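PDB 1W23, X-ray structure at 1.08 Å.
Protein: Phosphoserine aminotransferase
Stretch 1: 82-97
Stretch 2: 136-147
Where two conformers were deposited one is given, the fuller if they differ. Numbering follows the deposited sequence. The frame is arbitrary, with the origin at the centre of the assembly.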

# COMPACT_ATOMS: atom_id res chain seq x y z
N MET A 82 9.99 4.34 -10.83
CA MET A 82 10.65 5.27 -9.93
C MET A 82 12.15 5.24 -10.11
O MET A 82 12.80 6.27 -10.05
CB MET A 82 10.16 4.97 -8.51
CG MET A 82 10.48 6.03 -7.51
SD MET A 82 9.72 5.67 -5.93
CE MET A 82 10.45 6.84 -4.83
N LEU A 83 12.72 4.06 -10.35
CA LEU A 83 14.19 3.96 -10.53
C LEU A 83 14.67 4.80 -11.69
O LEU A 83 15.49 5.72 -11.50
CB LEU A 83 14.59 2.48 -10.62
CG LEU A 83 15.99 2.23 -11.31
CD1 LEU A 83 17.08 2.69 -10.40
CD2 LEU A 83 16.16 0.79 -11.76
N PRO A 84 14.18 4.60 -12.93
CA PRO A 84 14.67 5.48 -14.03
C PRO A 84 14.25 6.93 -13.84
O PRO A 84 14.98 7.84 -14.23
CB PRO A 84 14.09 4.82 -15.27
CG PRO A 84 12.91 3.99 -14.78
CD PRO A 84 13.39 3.50 -13.46
N MET A 85 13.10 7.19 -13.23
CA MET A 85 12.74 8.62 -12.99
C MET A 85 13.79 9.34 -12.16
O MET A 85 14.03 10.52 -12.33
CB MET A 85 11.48 8.80 -12.14
CG MET A 85 10.23 8.64 -12.94
SD MET A 85 8.81 8.89 -11.87
CE MET A 85 7.50 8.64 -13.05
N ASN A 86 14.45 8.65 -11.25
CA ASN A 86 15.45 9.23 -10.41
C ASN A 86 16.84 9.15 -10.96
O ASN A 86 17.61 10.08 -10.71
CB ASN A 86 15.39 8.62 -8.99
CG ASN A 86 14.23 9.13 -8.16
OD1 ASN A 86 14.40 9.98 -7.28
ND2 ASN A 86 13.01 8.64 -8.45
N LEU A 87 17.22 8.10 -11.66
CA LEU A 87 18.60 7.89 -12.07
C LEU A 87 18.84 7.97 -13.57
O LEU A 87 20.00 8.14 -14.00
CB LEU A 87 19.11 6.52 -11.55
CG LEU A 87 19.46 6.37 -10.08
CD1 LEU A 87 20.04 4.96 -9.88
CD2 LEU A 87 20.38 7.49 -9.59
N LEU A 88 17.84 7.81 -14.40
CA LEU A 88 18.07 7.80 -15.86
C LEU A 88 18.02 9.22 -16.37
O LEU A 88 16.98 9.72 -16.80
CB LEU A 88 17.04 6.85 -16.51
CG LEU A 88 17.21 6.66 -18.02
CD1 LEU A 88 18.62 6.32 -18.40
CD2 LEU A 88 16.26 5.59 -18.56
N THR A 89 19.15 9.89 -16.33
CA THR A 89 19.25 11.30 -16.69
C THR A 89 19.63 11.44 -18.15
O THR A 89 20.09 10.48 -18.82
CB THR A 89 20.33 12.01 -15.86
OG1 THR A 89 21.57 11.36 -16.09
CG2 THR A 89 20.06 11.91 -14.38
N LYS A 90 19.45 12.62 -18.71
CA LYS A 90 19.79 12.86 -20.09
C LYS A 90 21.24 12.50 -20.38
O LYS A 90 22.18 12.86 -19.65
CB LYS A 90 19.62 14.35 -20.39
CG LYS A 90 19.80 14.73 -21.83
CD LYS A 90 19.40 16.21 -22.02
CE LYS A 90 19.82 16.62 -23.41
NZ LYS A 90 19.41 18.02 -23.71
N GLY A 91 21.41 11.77 -21.48
CA GLY A 91 22.77 11.39 -21.83
C GLY A 91 23.22 10.07 -21.26
O GLY A 91 24.30 9.62 -21.63
N THR A 92 22.42 9.41 -20.40
CA THR A 92 22.78 8.13 -19.79
C THR A 92 21.84 7.05 -20.26
O THR A 92 20.81 7.31 -20.88
CB THR A 92 22.83 8.21 -18.23
OG1 THR A 92 21.50 8.37 -17.73
CG2 THR A 92 23.68 9.37 -17.73
N ILE A 93 22.20 5.80 -19.92
CA ILE A 93 21.48 4.61 -20.43
C ILE A 93 21.04 3.75 -19.27
O ILE A 93 21.82 3.44 -18.38
CB ILE A 93 22.42 3.81 -21.36
CG1 ILE A 93 22.82 4.65 -22.59
CG2 ILE A 93 21.81 2.49 -21.75
CD1 ILE A 93 23.90 3.97 -23.47
N GLY A 94 19.77 3.31 -19.32
CA GLY A 94 19.31 2.28 -18.36
C GLY A 94 19.60 0.92 -18.97
O GLY A 94 18.98 0.52 -19.96
N ASN A 95 20.60 0.23 -18.43
CA ASN A 95 21.10 -1.02 -19.01
C ASN A 95 20.53 -2.21 -18.24
O ASN A 95 20.64 -2.22 -17.01
CB ASN A 95 22.64 -1.02 -18.97
CG ASN A 95 23.27 -1.99 -19.94
OD1 ASN A 95 22.56 -2.69 -20.68
ND2 ASN A 95 24.62 -2.03 -19.96
N TYR A 96 19.89 -3.14 -18.92
CA TYR A 96 19.12 -4.24 -18.30
C TYR A 96 19.67 -5.58 -18.73
O TYR A 96 19.98 -5.80 -19.90
CB TYR A 96 17.60 -4.15 -18.78
CG TYR A 96 16.92 -3.03 -17.99
CD1 TYR A 96 17.15 -1.70 -18.35
CD2 TYR A 96 16.11 -3.26 -16.89
CE1 TYR A 96 16.57 -0.66 -17.66
CE2 TYR A 96 15.54 -2.21 -16.14
CZ TYR A 96 15.76 -0.93 -16.53
OH TYR A 96 15.27 0.14 -15.82
N VAL A 97 19.69 -6.53 -17.80
CA VAL A 97 19.94 -7.93 -18.08
C VAL A 97 18.59 -8.63 -18.07
O VAL A 97 17.88 -8.62 -17.04
CB VAL A 97 20.91 -8.59 -17.09
CG1 VAL A 97 21.16 -10.06 -17.45
CG2 VAL A 97 22.23 -7.85 -17.00
N PHE A 136 28.14 -9.71 -20.67
CA PHE A 136 27.45 -8.45 -20.43
C PHE A 136 28.11 -7.33 -21.22
O PHE A 136 29.32 -7.09 -21.20
CB PHE A 136 27.50 -8.05 -18.96
CG PHE A 136 26.64 -8.87 -18.01
CD1 PHE A 136 26.02 -10.05 -18.35
CD2 PHE A 136 26.50 -8.39 -16.71
CE1 PHE A 136 25.25 -10.72 -17.37
CE2 PHE A 136 25.72 -9.03 -15.81
CZ PHE A 136 25.11 -10.19 -16.12
N GLN A 137 27.24 -6.63 -21.96
CA GLN A 137 27.64 -5.50 -22.78
C GLN A 137 27.30 -4.22 -21.99
O GLN A 137 26.14 -3.86 -21.80
CB GLN A 137 26.96 -5.52 -24.14
CG GLN A 137 27.24 -6.85 -24.87
CD GLN A 137 28.72 -7.22 -24.91
OE1 GLN A 137 29.23 -8.31 -24.60
NE2 GLN A 137 29.54 -6.24 -25.34
N LEU A 138 28.36 -3.57 -21.53
CA LEU A 138 28.30 -2.40 -20.67
C LEU A 138 28.63 -1.14 -21.45
O LEU A 138 29.39 -1.20 -22.46
CB LEU A 138 29.23 -2.58 -19.48
CG LEU A 138 29.05 -3.85 -18.65
CD1 LEU A 138 30.09 -3.88 -17.53
CD2 LEU A 138 27.60 -3.97 -18.16
N ASN A 139 28.11 -0.00 -20.99
CA ASN A 139 28.33 1.27 -21.67
C ASN A 139 28.93 2.24 -20.68
O ASN A 139 28.52 2.26 -19.50
CB ASN A 139 27.01 1.89 -22.20
CG ASN A 139 26.27 0.90 -23.08
OD1 ASN A 139 26.69 0.62 -24.21
ND2 ASN A 139 25.19 0.33 -22.57
N GLU A 140 29.88 3.06 -21.13
CA GLU A 140 30.51 4.06 -20.23
C GLU A 140 29.46 5.02 -19.60
O GLU A 140 29.69 5.50 -18.48
CB GLU A 140 31.56 4.81 -21.02
CG GLU A 140 31.12 5.71 -22.24
CD GLU A 140 32.36 6.50 -22.71
OE1 GLU A 140 33.18 6.24 -23.67
OE2 GLU A 140 32.50 7.57 -21.99
N ASN A 141 28.40 5.28 -20.35
CA ASN A 141 27.38 6.21 -19.88
C ASN A 141 26.17 5.47 -19.33
O ASN A 141 25.06 6.06 -19.28
CB ASN A 141 26.99 7.19 -20.99
CG ASN A 141 26.41 6.54 -22.24
OD1 ASN A 141 26.93 5.49 -22.68
ND2 ASN A 141 25.40 7.12 -22.87
N ASP A 142 26.30 4.21 -18.91
CA ASP A 142 25.23 3.56 -18.15
C ASP A 142 24.90 4.37 -16.91
O ASP A 142 25.77 4.72 -16.10
CB ASP A 142 25.61 2.14 -17.74
CG ASP A 142 25.60 1.14 -18.86
OD1 ASP A 142 24.92 1.34 -19.91
OD2 ASP A 142 26.25 0.07 -18.69
N ALA A 143 23.60 4.62 -16.69
CA ALA A 143 23.12 5.17 -15.42
C ALA A 143 23.15 4.10 -14.33
O ALA A 143 23.33 4.39 -13.12
CB ALA A 143 21.71 5.71 -15.58
N TYR A 144 22.96 2.85 -14.70
CA TYR A 144 22.88 1.69 -13.82
C TYR A 144 22.85 0.47 -14.68
O TYR A 144 22.58 0.53 -15.88
CB TYR A 144 21.64 1.79 -12.94
CG TYR A 144 20.31 1.92 -13.62
CD1 TYR A 144 19.72 3.20 -13.71
CD2 TYR A 144 19.64 0.85 -14.19
CE1 TYR A 144 18.51 3.38 -14.35
CE2 TYR A 144 18.45 1.03 -14.84
CZ TYR A 144 17.87 2.27 -14.91
OH TYR A 144 16.66 2.48 -15.54
N LEU A 145 23.07 -0.69 -14.04
CA LEU A 145 22.85 -2.01 -14.62
C LEU A 145 21.81 -2.70 -13.75
O LEU A 145 22.04 -2.83 -12.54
CB LEU A 145 24.12 -2.85 -14.64
CG LEU A 145 23.97 -4.23 -15.28
CD1 LEU A 145 23.67 -4.11 -16.76
CD2 LEU A 145 25.20 -5.06 -15.00
N HIS A 146 20.68 -3.08 -14.35
CA HIS A 146 19.55 -3.67 -13.61
C HIS A 146 19.45 -5.14 -13.89
O HIS A 146 19.47 -5.56 -15.06
CB HIS A 146 18.26 -2.94 -14.03
CG HIS A 146 17.03 -3.43 -13.31
ND1 HIS A 146 16.38 -4.65 -13.62
CD2 HIS A 146 16.31 -2.85 -12.33
CE1 HIS A 146 15.30 -4.74 -12.81
NE2 HIS A 146 15.26 -3.67 -12.01
N ILE A 147 19.31 -5.93 -12.81
CA ILE A 147 19.11 -7.37 -12.88
C ILE A 147 17.87 -7.74 -12.09
O ILE A 147 17.38 -6.99 -11.24
CB ILE A 147 20.33 -8.14 -12.34
CG1 ILE A 147 20.54 -7.97 -10.84
CG2 ILE A 147 21.59 -7.77 -13.14
CD1 ILE A 147 21.62 -8.84 -10.26
O HOH W 1 16.42 -7.05 -15.10

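Strands 93-97 and 144-147 run parallel, their axes inclined by 29° and 4.6 Å apart at closest approach, and the backbone pairing accounts for most of the polar groups between them. Ile-93 N donates to Asn-141 O at 2.9 Å, with a bent N-H...O angle of 139°, and Ile-93 O receives Ala-143 N at 2.7 Å and 156°. Asn-95 repeats the pattern two residues on: its N reaches Tyr-144 O at 3.2 Å, the longest of these bonds, while its O accepts from His-146 N at 2.8 Å. Val-97 N then donates to His-146 O at 2.9 Å and a nearly straight 171°. That one residue of stretch 1 gives and receives bonds to two residues flanking its partner is the signature of parallel pairing.

The Asn-95 side chain is equally well used. Its ND2 donates to Asp-142 OD2 (2.9 Å, 160°) and to Gln-137 O (3.0 Å, 176°), so both amide hydrogens are spent on stretch 2, and its OD1 is bonded elsewhere in the structure. The Asp-142 carboxylate also takes bonds within its own stretch: OD2, which is bonded elsewhere in the structure too, accepts from Asn-139 N at 3.0 Å, and OD1 from Asn-139 ND2 at 2.9 Å. These bonds accompany the type I turn from Asn-139 to Asp-142. At the exposed end, Asn-141 ND2 donates to Gly-91 O at 3.0 Å and 175°, tying that turn to the type II turn of Thr-89 to Thr-92. Within the latter, Thr-92 OG1 donates to Thr-89 O at 2.8 Å.

Tyr-144 covers the side of the sheet it shares with Tyr-96 and His-146. Its OH donates to Tyr-96 OH at 2.7 Å. Leu-83 CD2 lies over one face of its ring, 4.1 Å from the centroid and 22° off the normal; Gly-94 CA lies over the opposite face, also 4.1 Å from the centroid. Glycine matters here, because an ideal CB on Gly-94 would stand 2.8 Å from Tyr-144 OH, a clash. His-146 CB sits over the Tyr-96 ring, 3.9 Å from its centroid.

One water completes the far end, donating to Val-97 O at 2.9 Å and weakly to His-146 O at 3.4 Å; it also bonds His-146 ND1 at 2.8 Å, while NE2 of that imidazole is satisfied elsewhere. Nearby, Val-97 CG2 packs over the Phe-136 ring, 4.0 Å from the centroid and 20° off its normal.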